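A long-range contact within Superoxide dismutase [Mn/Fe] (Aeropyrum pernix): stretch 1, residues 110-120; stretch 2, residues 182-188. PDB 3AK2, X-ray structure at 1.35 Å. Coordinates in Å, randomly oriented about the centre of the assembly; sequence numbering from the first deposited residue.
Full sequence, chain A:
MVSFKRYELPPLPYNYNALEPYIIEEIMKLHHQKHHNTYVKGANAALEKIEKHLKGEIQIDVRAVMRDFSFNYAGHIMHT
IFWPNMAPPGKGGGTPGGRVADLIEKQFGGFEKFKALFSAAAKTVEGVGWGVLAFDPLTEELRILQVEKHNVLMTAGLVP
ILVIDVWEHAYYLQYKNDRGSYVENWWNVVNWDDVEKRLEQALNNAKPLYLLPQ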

ATOM      1  N   GLY A 110     -26.485  17.617  -8.188  1.00 16.99           N
ATOM      2  CA  GLY A 110     -27.575  17.437  -7.234  1.00 16.77           C
ATOM      3  C   GLY A 110     -27.349  16.332  -6.221  1.00 16.54           C
ATOM      4  O   GLY A 110     -26.421  15.523  -6.356  1.00 16.23           O
ATOM      5  N   PHE A 111     -28.209  16.293  -5.208  1.00 16.37           N
ATOM      6  CA  PHE A 111     -28.023  15.380  -4.083  1.00 16.50           C
ATOM      7  C   PHE A 111     -28.081  13.899  -4.447  1.00 16.54           C
ATOM      8  O   PHE A 111     -27.270  13.115  -3.956  1.00 16.51           O
ATOM      9  CB  PHE A 111     -28.992  15.680  -2.935  1.00 16.60           C
ATOM     10  CG  PHE A 111     -28.784  14.791  -1.746  1.00 17.22           C
ATOM     11  CD1 PHE A 111     -27.679  14.974  -0.922  1.00 17.19           C
ATOM     12  CD2 PHE A 111     -29.656  13.742  -1.474  1.00 17.75           C
ATOM     13  CE1 PHE A 111     -27.459  14.146   0.167  1.00 18.18           C
ATOM     14  CE2 PHE A 111     -29.443  12.906  -0.384  1.00 18.43           C
ATOM     15  CZ  PHE A 111     -28.342  13.110   0.437  1.00 18.08           C
ATOM     16  N   GLU A 112     -29.026  13.507  -5.295  1.00 16.31           N
ATOM     17  CA  GLU A 112     -29.149  12.095  -5.655  1.00 16.44           C
ATOM     18  C   GLU A 112     -27.933  11.573  -6.428  1.00 16.16           C
ATOM     19  O   GLU A 112     -27.470  10.458  -6.178  1.00 16.09           O
ATOM     20  CB  GLU A 112     -30.457  11.809  -6.405  1.00 16.78           C
ATOM     21  CG  GLU A 112     -31.726  12.021  -5.568  1.00 18.65           C
ATOM     22  CD  GLU A 112     -31.767  11.195  -4.282  1.00 20.57           C
ATOM     23  OE1 GLU A 112     -31.339  10.019  -4.290  1.00 21.89           O
ATOM     24  OE2 GLU A 112     -32.245  11.727  -3.257  1.00 22.57           O
ATOM     25  N   LYS A 113     -27.412  12.380  -7.349  1.00 15.99           N
ATOM     26  CA  LYS A 113     -26.196  12.017  -8.079  1.00 15.78           C
ATOM     27  C   LYS A 113     -24.994  11.912  -7.134  1.00 15.30           C
ATOM     28  O   LYS A 113     -24.209  10.962  -7.228  1.00 15.04           O
ATOM     29  CB  LYS A 113     -25.915  13.000  -9.218  1.00 15.95           C
ATOM     30  CG  LYS A 113     -26.812  12.820 -10.443  1.00 16.92           C
ATOM     31  CD  LYS A 113     -26.423  13.780 -11.566  1.00 18.70           C
ATOM     32  CE  LYS A 113     -27.345  13.641 -12.777  1.00 20.37           C
ATOM     33  NZ  LYS A 113     -27.261  12.286 -13.390  1.00 21.84           N
ATOM     34  N   PHE A 114     -24.868  12.876  -6.221  1.00 14.67           N
ATOM     35  CA  PHE A 114     -23.825  12.838  -5.190  1.00 14.50           C
ATOM     36  C   PHE A 114     -23.947  11.592  -4.313  1.00 14.46           C
ATOM     37  O   PHE A 114     -22.960  10.896  -4.068  1.00 13.91           O
ATOM     38  CB  PHE A 114     -23.872  14.094  -4.310  1.00 14.52           C
ATOM     39  CG  PHE A 114     -23.277  13.892  -2.938  1.00 14.49           C
ATOM     40  CD1 PHE A 114     -21.898  13.949  -2.746  1.00 14.75           C
ATOM     41  CD2 PHE A 114     -24.095  13.615  -1.845  1.00 14.64           C
ATOM     42  CE1 PHE A 114     -21.347  13.740  -1.486  1.00 15.29           C
ATOM     43  CE2 PHE A 114     -23.551  13.402  -0.585  1.00 14.40           C
ATOM     44  CZ  PHE A 114     -22.174  13.470  -0.405  1.00 14.88           C
ATOM     45  N   LYS A 115     -25.159  11.326  -3.830  1.00 14.20           N
ATOM     46  CA  LYS A 115     -25.403  10.211  -2.924  1.00 14.00           C
ATOM     47  C   LYS A 115     -25.029   8.885  -3.582  1.00 13.88           C
ATOM     48  O   LYS A 115     -24.385   8.034  -2.962  1.00 14.02           O
ATOM     49  CB  LYS A 115     -26.868  10.197  -2.477  1.00 14.35           C
ATOM     50  CG  LYS A 115     -27.206   9.071  -1.525  1.00 15.30           C
ATOM     51  CD  LYS A 115     -28.639   9.163  -1.035  1.00 17.37           C
ATOM     52  CE  LYS A 115     -28.998   7.958  -0.193  1.00 18.87           C
ATOM     53  NZ  LYS A 115     -30.399   8.031   0.303  1.00 20.84           N
ATOM     54  N   ALA A 116     -25.418   8.720  -4.843  1.00 13.62           N
ATOM     55  CA  ALA A 116     -25.098   7.506  -5.581  1.00 13.46           C
ATOM     56  C   ALA A 116     -23.586   7.320  -5.724  1.00 13.17           C
ATOM     57  O   ALA A 116     -23.079   6.210  -5.575  1.00 13.10           O
ATOM     58  CB  ALA A 116     -25.773   7.521  -6.949  1.00 13.68           C
ATOM     59  N   LEU A 117     -22.869   8.406  -6.001  1.00 12.75           N
ATOM     60  CA  LEU A 117     -21.422   8.323  -6.188  1.00 12.36           C
ATOM     61  C   LEU A 117     -20.701   8.055  -4.871  1.00 12.46           C
ATOM     62  O   LEU A 117     -19.820   7.195  -4.803  1.00 12.27           O
ATOM     63  CB  LEU A 117     -20.879   9.593  -6.851  1.00 12.59           C
ATOM     64  CG  LEU A 117     -19.371   9.636  -7.131  1.00 12.11           C
ATOM     65  CD1 LEU A 117     -18.933   8.472  -8.012  1.00 13.35           C
ATOM     66  CD2 LEU A 117     -18.971  10.955  -7.765  1.00 12.94           C
ATOM     67  N   PHE A 118     -21.085   8.790  -3.833  1.00 11.95           N
ATOM     68  CA  PHE A 118     -20.513   8.592  -2.507  1.00 12.06           C
ATOM     69  C   PHE A 118     -20.779   7.172  -2.015  1.00 12.04           C
ATOM     70  O   PHE A 118     -19.880   6.521  -1.479  1.00 12.05           O
ATOM     71  CB  PHE A 118     -21.053   9.634  -1.522  1.00 11.94           C
ATOM     72  CG  PHE A 118     -20.357   9.626  -0.185  1.00 11.80           C
ATOM     73  CD1 PHE A 118     -19.288  10.481   0.062  1.00 13.39           C
ATOM     74  CD2 PHE A 118     -20.776   8.769   0.827  1.00 12.70           C
ATOM     75  CE1 PHE A 118     -18.646  10.476   1.302  1.00 13.53           C
ATOM     76  CE2 PHE A 118     -20.141   8.758   2.059  1.00 13.55           C
ATOM     77  CZ  PHE A 118     -19.076   9.612   2.297  1.00 13.32           C
ATOM     78  N   SER A 119     -22.005   6.686  -2.206  1.00 12.31           N
ATOM     79  CA  SER A 119     -22.348   5.323  -1.810  1.00 12.47           C
ATOM     80  C   SER A 119     -21.515   4.290  -2.554  1.00 12.54           C
ATOM     81  O   SER A 119     -21.062   3.317  -1.955  1.00 12.36           O
ATOM     82  CB  SER A 119     -23.835   5.043  -2.019  1.00 12.85           C
ATOM     83  OG  SER A 119     -24.609   5.813  -1.120  1.00 13.65           O
ATOM     84  N   ALA A 120     -21.303   4.508  -3.851  1.00 12.48           N
ATOM     85  CA  ALA A 120     -20.483   3.601  -4.652  1.00 12.36           C
ATOM     86  C   ALA A 120     -19.034   3.619  -4.175  1.00 12.33           C
ATOM     87  O   ALA A 120     -18.401   2.568  -4.052  1.00 12.54           O
ATOM     88  CB  ALA A 120     -20.564   3.957  -6.129  1.00 12.60           C
ATOM     89  N   TYR A 182     -25.442  -1.606   4.965  1.00 12.79           N
ATOM     90  CA  TYR A 182     -24.908  -0.682   5.962  1.00 12.62           C
ATOM     91  C   TYR A 182     -24.780   0.737   5.418  1.00 12.28           C
ATOM     92  O   TYR A 182     -25.237   1.688   6.053  1.00 12.25           O
ATOM     93  CB  TYR A 182     -23.563  -1.177   6.494  1.00 12.60           C
ATOM     94  CG  TYR A 182     -22.713  -0.125   7.177  1.00 12.03           C
ATOM     95  CD1 TYR A 182     -23.114   0.460   8.379  1.00 11.89           C
ATOM     96  CD2 TYR A 182     -21.491   0.261   6.630  1.00 11.55           C
ATOM     97  CE1 TYR A 182     -22.326   1.419   9.010  1.00 11.43           C
ATOM     98  CE2 TYR A 182     -20.690   1.216   7.254  1.00 11.13           C
ATOM     99  CZ  TYR A 182     -21.111   1.785   8.447  1.00 10.76           C
ATOM    100  OH  TYR A 182     -20.332   2.727   9.086  1.00 11.06           O
ATOM    101  N   VAL A 183     -24.164   0.868   4.242  1.00 12.16           N
ATOM    102  CA  VAL A 183     -23.942   2.176   3.623  1.00 12.44           C
ATOM    103  C   VAL A 183     -25.270   2.875   3.330  1.00 12.88           C
ATOM    104  O   VAL A 183     -25.421   4.069   3.594  1.00 12.98           O
ATOM    105  CB  VAL A 183     -23.089   2.052   2.336  1.00 12.07           C
ATOM    106  CG1 VAL A 183     -23.031   3.374   1.572  1.00 12.50           C
ATOM    107  CG2 VAL A 183     -21.682   1.556   2.672  1.00 11.53           C
ATOM    108  N   GLU A 184     -26.232   2.121   2.802  1.00 13.72           N
ATOM    109  CA  GLU A 184     -27.556   2.667   2.514  1.00 14.24           C
ATOM    110  C   GLU A 184     -28.241   3.186   3.781  1.00 14.15           C
ATOM    111  O   GLU A 184     -28.838   4.266   3.779  1.00 14.16           O
ATOM    112  CB  GLU A 184     -28.432   1.623   1.813  1.00 14.58           C
ATOM    113  CG  GLU A 184     -28.016   1.318   0.371  1.00 16.88           C
ATOM    114  CD  GLU A 184     -28.110   2.526  -0.551  1.00 19.48           C
ATOM    115  OE1 GLU A 184     -29.058   3.330  -0.404  1.00 22.40           O
ATOM    116  OE2 GLU A 184     -27.238   2.667  -1.432  1.00 21.68           O
ATOM    117  N   ASN A 185     -28.130   2.418   4.859  1.00 13.99           N
ATOM    118  CA  ASN A 185     -28.728   2.789   6.138  1.00 14.32           C
ATOM    119  C   ASN A 185     -28.035   3.962   6.830  1.00 14.03           C
ATOM    120  O   ASN A 185     -28.680   4.755   7.517  1.00 13.95           O
ATOM    121  CB  ASN A 185     -28.791   1.579   7.067  1.00 14.80           C
ATOM    122  CG  ASN A 185     -30.035   0.748   6.845  1.00 16.57           C
ATOM    123  OD1 ASN A 185     -31.124   1.125   7.273  1.00 19.18           O
ATOM    124  ND2 ASN A 185     -29.880  -0.390   6.179  1.00 17.92           N
ATOM    125  N   TRP A 186     -26.726   4.077   6.627  1.00 13.75           N
ATOM    126  CA  TRP A 186     -25.923   5.132   7.248  1.00 13.06           C
ATOM    127  C   TRP A 186     -26.411   6.542   6.903  1.00 13.07           C
ATOM    128  O   TRP A 186     -26.317   7.454   7.725  1.00 12.87           O
ATOM    129  CB  TRP A 186     -24.450   4.939   6.871  1.00 13.11           C
ATOM    130  CG  TRP A 186     -23.526   6.072   7.217  1.00 12.00           C
ATOM    131  CD1 TRP A 186     -22.900   6.287   8.412  1.00 12.11           C
ATOM    132  CD2 TRP A 186     -23.100   7.120   6.342  1.00 11.32           C
ATOM    133  NE1 TRP A 186     -22.115   7.414   8.335  1.00 11.81           N
ATOM    134  CE2 TRP A 186     -22.219   7.944   7.076  1.00 11.30           C
ATOM    135  CE3 TRP A 186     -23.377   7.443   5.007  1.00 11.54           C
ATOM    136  CZ2 TRP A 186     -21.613   9.074   6.518  1.00 11.93           C
ATOM    137  CZ3 TRP A 186     -22.775   8.563   4.453  1.00 12.20           C
ATOM    138  CH2 TRP A 186     -21.899   9.364   5.209  1.00 12.72           C
ATOM    139  N   TRP A 187     -26.961   6.717   5.702  1.00 13.12           N
ATOM    140  CA  TRP A 187     -27.498   8.017   5.297  1.00 13.35           C
ATOM    141  C   TRP A 187     -28.543   8.562   6.269  1.00 13.42           C
ATOM    142  O   TRP A 187     -28.687   9.773   6.413  1.00 13.81           O
ATOM    143  CB  TRP A 187     -28.080   7.950   3.886  1.00 13.36           C
ATOM    144  CG  TRP A 187     -27.030   7.736   2.853  1.00 13.37           C
ATOM    145  CD1 TRP A 187     -26.725   6.564   2.226  1.00 13.42           C
ATOM    146  CD2 TRP A 187     -26.118   8.714   2.347  1.00 12.89           C
ATOM    147  NE1 TRP A 187     -25.681   6.752   1.350  1.00 13.30           N
ATOM    148  CE2 TRP A 187     -25.293   8.064   1.402  1.00 12.91           C
ATOM    149  CE3 TRP A 187     -25.920  10.079   2.595  1.00 13.49           C
ATOM    150  CZ2 TRP A 187     -24.280   8.734   0.706  1.00 13.03           C
ATOM    151  CZ3 TRP A 187     -24.915  10.745   1.901  1.00 13.84           C
ATOM    152  CH2 TRP A 187     -24.111  10.069   0.964  1.00 13.40           C
ATOM    153  N   ASN A 188     -29.247   7.661   6.949  1.00 13.66           N
ATOM    154  CA  ASN A 188     -30.299   8.052   7.888  1.00 14.13           C
ATOM    155  C   ASN A 188     -29.798   8.672   9.188  1.00 13.92           C
ATOM    156  O   ASN A 188     -30.591   9.202   9.972  1.00 14.35           O
ATOM    157  CB  ASN A 188     -31.205   6.860   8.179  1.00 14.57           C
ATOM    158  CG  ASN A 188     -31.927   6.377   6.947  1.00 16.07           C
ATOM    159  OD1 ASN A 188     -32.746   7.096   6.374  1.00 18.84           O
ATOM    160  ND2 ASN A 188     -31.623   5.158   6.522  1.00 16.19           N
TER
HETATM  161  O   HOH W   1     -30.311   5.306   1.763  1.00 23.06           O

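A large flat side chain can hold two helical segments together if the opposing surface offers a hollow cut to its outline, and Trp187 of this superoxide dismutase illustrates the principle. The helix of residues 111-120 crosses the helix of residues 182-186 at 141° between their directions, with the axes no closer than 10.4 Å, a gap that aromatic side chains largely fill. The contact buries 380 Å² summed over both sides, and Trp187, the main bump, contributes most, with 127 Å² covered. Its CA-to-CB bond points toward the other stretch, and its indole enters a hollow lined by Phe111, Phe114, Lys115, Phe118 and Ser119. The six-membered ring meets the phenylalanines obliquely: Trp187 CZ2 lies 3.5 Å from Phe118 CD2, and Trp187 CH2 lies 3.7 Å from Phe114 CE2. Over one face of the indole runs the fully extended Lys115, its CE 3.6 Å from Trp187 CD1, so that methylene carbon covers the pyrrole ring while NZ reaches a water shared with Glu184 O and OE1. At the indole edge, small Ser119 leaves room for a polar contact: Trp187 NE1 donates to Ser119 OG at 2.9 Å, and that hydroxyl donates in turn to Lys115 O, also at 2.9 Å. Phe118 additionally touches Trp186, CE2 to CZ3 at 3.6 Å, their rings nearly parallel but slid apart. Val183 packs beside Ser119, where the backbones approach most closely.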